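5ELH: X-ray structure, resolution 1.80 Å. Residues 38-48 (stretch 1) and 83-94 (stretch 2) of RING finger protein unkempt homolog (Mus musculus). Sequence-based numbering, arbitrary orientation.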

# COMPACT_ATOMS: atom_id res chain seq x y z
N VAL A 38 8.81 -17.93 4.28
CA VAL A 38 9.29 -17.45 2.99
C VAL A 38 8.57 -18.12 1.83
O VAL A 38 8.30 -17.48 0.80
CB VAL A 38 10.82 -17.63 2.88
CG1 VAL A 38 11.30 -17.33 1.47
CG2 VAL A 38 11.51 -16.72 3.88
N ASN A 39 8.23 -19.40 1.97
CA ASN A 39 7.54 -20.09 0.88
C ASN A 39 6.09 -19.63 0.68
O ASN A 39 5.45 -20.05 -0.27
CB ASN A 39 7.62 -21.61 1.03
CG ASN A 39 6.97 -22.13 2.29
OD1 ASN A 39 6.28 -21.41 3.00
ND2 ASN A 39 7.20 -23.40 2.57
N GLN A 40 5.60 -18.76 1.56
CA GLN A 40 4.27 -18.17 1.39
C GLN A 40 4.31 -16.83 0.66
O GLN A 40 3.26 -16.31 0.25
CB GLN A 40 3.60 -17.97 2.74
CG GLN A 40 3.39 -19.24 3.50
CD GLN A 40 2.96 -18.98 4.93
OE1 GLN A 40 3.46 -18.06 5.59
NE2 GLN A 40 2.01 -19.77 5.42
N ARG A 41 5.50 -16.27 0.50
CA ARG A 41 5.66 -14.95 -0.08
C ARG A 41 5.32 -15.00 -1.56
O ARG A 41 5.75 -15.91 -2.27
CB ARG A 41 7.10 -14.47 0.10
CG ARG A 41 7.46 -13.20 -0.65
CD ARG A 41 8.91 -12.78 -0.41
NE ARG A 41 9.31 -11.67 -1.27
CZ ARG A 41 9.87 -11.79 -2.47
NH1 ARG A 41 10.13 -12.99 -2.99
NH2 ARG A 41 10.17 -10.71 -3.17
N ARG A 42 4.51 -14.05 -2.03
CA ARG A 42 4.33 -13.86 -3.46
C ARG A 42 4.95 -12.55 -3.93
O ARG A 42 4.96 -11.55 -3.20
CB ARG A 42 2.85 -13.94 -3.86
CG ARG A 42 1.96 -12.92 -3.20
CD ARG A 42 0.59 -12.90 -3.86
NE ARG A 42 0.57 -12.14 -5.11
CZ ARG A 42 0.19 -10.87 -5.22
NH1 ARG A 42 -0.21 -10.18 -4.16
NH2 ARG A 42 0.20 -10.29 -6.41
N ARG A 43 5.50 -12.57 -5.14
CA ARG A 43 5.90 -11.36 -5.83
C ARG A 43 4.68 -10.72 -6.49
O ARG A 43 3.89 -11.41 -7.12
CB ARG A 43 6.90 -11.68 -6.94
CG ARG A 43 8.17 -12.37 -6.49
CD ARG A 43 8.93 -12.86 -7.70
NE ARG A 43 8.26 -13.97 -8.37
CZ ARG A 43 8.52 -14.38 -9.60
NH1 ARG A 43 9.47 -13.78 -10.33
NH2 ARG A 43 7.86 -15.40 -10.12
N ARG A 44 4.54 -9.41 -6.34
CA ARG A 44 3.52 -8.66 -7.05
C ARG A 44 3.71 -8.85 -8.55
O ARG A 44 4.84 -8.73 -9.04
CB ARG A 44 3.66 -7.18 -6.70
CG ARG A 44 2.57 -6.30 -7.28
CD ARG A 44 2.82 -4.82 -7.02
NE ARG A 44 1.74 -4.01 -7.59
CZ ARG A 44 1.71 -2.68 -7.60
NH1 ARG A 44 2.70 -1.98 -7.08
NH2 ARG A 44 0.67 -2.05 -8.14
N SER A 45 2.64 -9.18 -9.27
CA SER A 45 2.73 -9.23 -10.74
C SER A 45 2.64 -7.81 -11.26
O SER A 45 2.01 -6.96 -10.64
CB SER A 45 1.65 -10.13 -11.36
OG SER A 45 0.34 -9.57 -11.29
N ILE A 46 3.28 -7.56 -12.41
CA ILE A 46 3.49 -6.22 -12.92
C ILE A 46 3.41 -6.26 -14.44
O ILE A 46 4.06 -7.09 -15.07
CB ILE A 46 4.93 -5.70 -12.61
CG1 ILE A 46 5.30 -5.87 -11.14
CG2 ILE A 46 5.09 -4.25 -13.05
CD1 ILE A 46 4.60 -4.93 -10.20
N ARG A 47 2.62 -5.37 -15.03
CA ARG A 47 2.63 -5.19 -16.48
C ARG A 47 3.65 -4.13 -16.82
O ARG A 47 3.50 -2.97 -16.44
CB ARG A 47 1.24 -4.78 -17.01
CG ARG A 47 1.20 -4.54 -18.53
CD ARG A 47 -0.14 -3.98 -18.99
NE ARG A 47 -0.11 -3.59 -20.41
CZ ARG A 47 0.27 -2.39 -20.86
NH1 ARG A 47 0.67 -1.45 -20.02
NH2 ARG A 47 0.26 -2.14 -22.17
N ARG A 48 4.72 -4.54 -17.50
CA ARG A 48 5.72 -3.61 -17.98
C ARG A 48 5.15 -2.64 -19.03
O ARG A 48 4.11 -2.90 -19.63
CB ARG A 48 6.89 -4.38 -18.60
CG ARG A 48 8.08 -4.64 -17.71
CD ARG A 48 7.76 -5.37 -16.45
NE ARG A 48 8.14 -4.57 -15.29
CZ ARG A 48 8.96 -4.94 -14.31
NH1 ARG A 48 9.56 -6.13 -14.29
NH2 ARG A 48 9.19 -4.09 -13.32
N THR A 83 4.15 -20.91 -5.09
CA THR A 83 4.18 -20.55 -3.69
C THR A 83 3.10 -21.34 -2.97
O THR A 83 2.25 -21.96 -3.61
CB THR A 83 3.93 -19.05 -3.52
OG1 THR A 83 2.65 -18.72 -4.09
CG2 THR A 83 5.01 -18.26 -4.24
N THR A 84 3.12 -21.35 -1.64
CA THR A 84 2.10 -22.05 -0.89
C THR A 84 0.74 -21.45 -1.25
O THR A 84 0.56 -20.24 -1.23
CB THR A 84 2.33 -21.95 0.63
OG1 THR A 84 3.66 -22.37 0.94
CG2 THR A 84 1.34 -22.85 1.38
N GLY A 85 -0.20 -22.32 -1.60
CA GLY A 85 -1.54 -21.89 -1.95
C GLY A 85 -1.64 -21.37 -3.37
O GLY A 85 -2.70 -20.88 -3.77
N ASP A 86 -0.54 -21.48 -4.12
CA ASP A 86 -0.50 -21.08 -5.53
C ASP A 86 -0.86 -19.61 -5.67
O ASP A 86 -1.55 -19.20 -6.61
CB ASP A 86 -1.46 -21.95 -6.34
CG ASP A 86 -1.10 -22.02 -7.82
OD1 ASP A 86 0.04 -21.64 -8.20
OD2 ASP A 86 -1.96 -22.49 -8.60
N THR A 87 -0.36 -18.81 -4.73
CA THR A 87 -0.78 -17.43 -4.62
C THR A 87 -0.23 -16.49 -5.69
O THR A 87 -0.81 -15.43 -5.92
CB THR A 87 -0.48 -16.84 -3.23
OG1 THR A 87 0.91 -16.97 -2.94
CG2 THR A 87 -1.30 -17.56 -2.15
N GLU A 88 0.89 -16.83 -6.34
CA GLU A 88 1.37 -15.95 -7.40
C GLU A 88 0.41 -15.98 -8.59
O GLU A 88 0.16 -14.95 -9.21
CB GLU A 88 2.81 -16.28 -7.83
CG GLU A 88 3.85 -15.72 -6.86
CD GLU A 88 5.25 -15.62 -7.46
OE1 GLU A 88 5.49 -16.13 -8.58
OE2 GLU A 88 6.11 -14.99 -6.81
N ARG A 89 -0.13 -17.15 -8.90
CA ARG A 89 -1.07 -17.28 -10.01
C ARG A 89 -2.43 -16.69 -9.64
O ARG A 89 -3.03 -15.96 -10.41
CB ARG A 89 -1.22 -18.75 -10.39
CG ARG A 89 -2.31 -19.01 -11.41
CD ARG A 89 -1.82 -19.60 -12.71
NE ARG A 89 -2.29 -20.96 -12.87
CZ ARG A 89 -2.68 -21.49 -14.03
NH1 ARG A 89 -2.64 -20.80 -15.15
NH2 ARG A 89 -3.12 -22.74 -14.05
N ARG A 90 -2.90 -17.02 -8.45
CA ARG A 90 -4.25 -16.66 -8.04
C ARG A 90 -4.43 -15.15 -7.84
O ARG A 90 -5.54 -14.64 -7.99
CB ARG A 90 -4.61 -17.43 -6.76
CG ARG A 90 -4.97 -18.89 -7.02
CD ARG A 90 -5.06 -19.72 -5.74
NE ARG A 90 -5.88 -19.11 -4.70
CZ ARG A 90 -7.19 -19.30 -4.55
NH1 ARG A 90 -7.87 -20.08 -5.39
NH2 ARG A 90 -7.84 -18.70 -3.56
N TYR A 91 -3.36 -14.45 -7.51
CA TYR A 91 -3.42 -13.01 -7.28
C TYR A 91 -2.71 -12.24 -8.40
O TYR A 91 -2.40 -11.06 -8.26
CB TYR A 91 -2.88 -12.66 -5.89
CG TYR A 91 -3.75 -13.29 -4.83
CD1 TYR A 91 -3.49 -14.57 -4.37
CD2 TYR A 91 -4.88 -12.64 -4.35
CE1 TYR A 91 -4.29 -15.17 -3.43
CE2 TYR A 91 -5.69 -13.22 -3.42
CZ TYR A 91 -5.39 -14.50 -2.96
OH TYR A 91 -6.20 -15.10 -2.02
N HIS A 92 -2.51 -12.92 -9.51
CA HIS A 92 -1.92 -12.32 -10.70
C HIS A 92 -2.92 -11.39 -11.39
O HIS A 92 -4.15 -11.64 -11.36
CB HIS A 92 -1.50 -13.43 -11.67
CG HIS A 92 -0.42 -13.03 -12.64
ND1 HIS A 92 -0.63 -12.15 -13.68
CD2 HIS A 92 0.87 -13.42 -12.73
CE1 HIS A 92 0.49 -12.00 -14.36
NE2 HIS A 92 1.42 -12.77 -13.81
N LEU A 93 -2.40 -10.33 -11.99
CA LEU A 93 -3.21 -9.37 -12.77
C LEU A 93 -4.07 -10.06 -13.83
O LEU A 93 -5.18 -9.62 -14.13
CB LEU A 93 -2.30 -8.33 -13.42
CG LEU A 93 -1.77 -7.25 -12.47
CD1 LEU A 93 -0.56 -6.54 -13.07
CD2 LEU A 93 -2.87 -6.26 -12.12
N ARG A 94 -3.56 -11.16 -14.36
CA ARG A 94 -4.23 -11.92 -15.41
C ARG A 94 -5.48 -12.64 -14.93
O ARG A 94 -6.44 -12.79 -15.68
CB ARG A 94 -3.25 -12.95 -15.97
CG ARG A 94 -3.86 -13.96 -16.94
CD ARG A 94 -4.44 -13.28 -18.16
NE ARG A 94 -4.98 -14.25 -19.11
CZ ARG A 94 -6.21 -14.72 -19.09
NH1 ARG A 94 -7.08 -14.32 -18.16
NH2 ARG A 94 -6.59 -15.60 -20.01
O HOH W 1 1.05 -17.55 -0.19
O HOH W 2 0.80 -12.62 -8.25
O HOH W 3 -0.57 -9.20 -8.85

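After a 3-10 segment at 38-40, stretch 1 runs past the short helix 87-90 of stretch 2 and its flanking loops. Q40 lies near T84, R42 near E88 and S45 near H92.

At one end, the backbone N of T84 donates to N39 O at 3.0 Å, almost in line. N39 has chi1 p, and its OD1 comes within 3.5 Å of T84 OG1. Water 1 joins the two stretches next to this: it donates to Q40 O and T84 O and accepts from T87 OG1. T87 has chi1 p, and its OG1 also accepts from T83 OG1 at 2.7 Å. T87 OG1 thus accepts from T83 OG1 and gives its own proton to the water.

R43 and E88 form the salt bridge of this contact. CA-to-CB points sideways in both, yet both side chains end nearer the partner. R43 is m, t, m over chi1 to chi3; E88 is m, t, with chi3 at -9°. The carboxylate thus meets the guanidinium at its edge, near its plane. R43 NE reaches E88 OE2 at 2.8 Å, and R43 NH2 reaches E88 OE1 at 2.9 Å, a two-pronged salt bridge. E88 OE2 also accepts from the backbone N of R43 at 3.0 Å, so E88 binds main chain and side chain together.

The CA-to-CB bond of R42 points toward stretch 2. R42 CB packs 3.6 Å from E88 CG. Its chi1 is p, and R42 NE lies 3.6 Å from Y91 CB, which sits over one face of the guanidinium. R42 NH2 is 3.3 Å from Y91 O, but the angle is too poor for a hydrogen bond. R42 NH2 does donate to water 2, at 3.0 Å from the water O, and water 2 donates to E88 O.

S45, chi1 p, uses both side-chain atoms. S45 OG accepts from L93 N at 2.9 Å. S45 CB sits 3.5 Å from the centroid of the H92 ring, 6° off its normal, a CH-pi contact over the face.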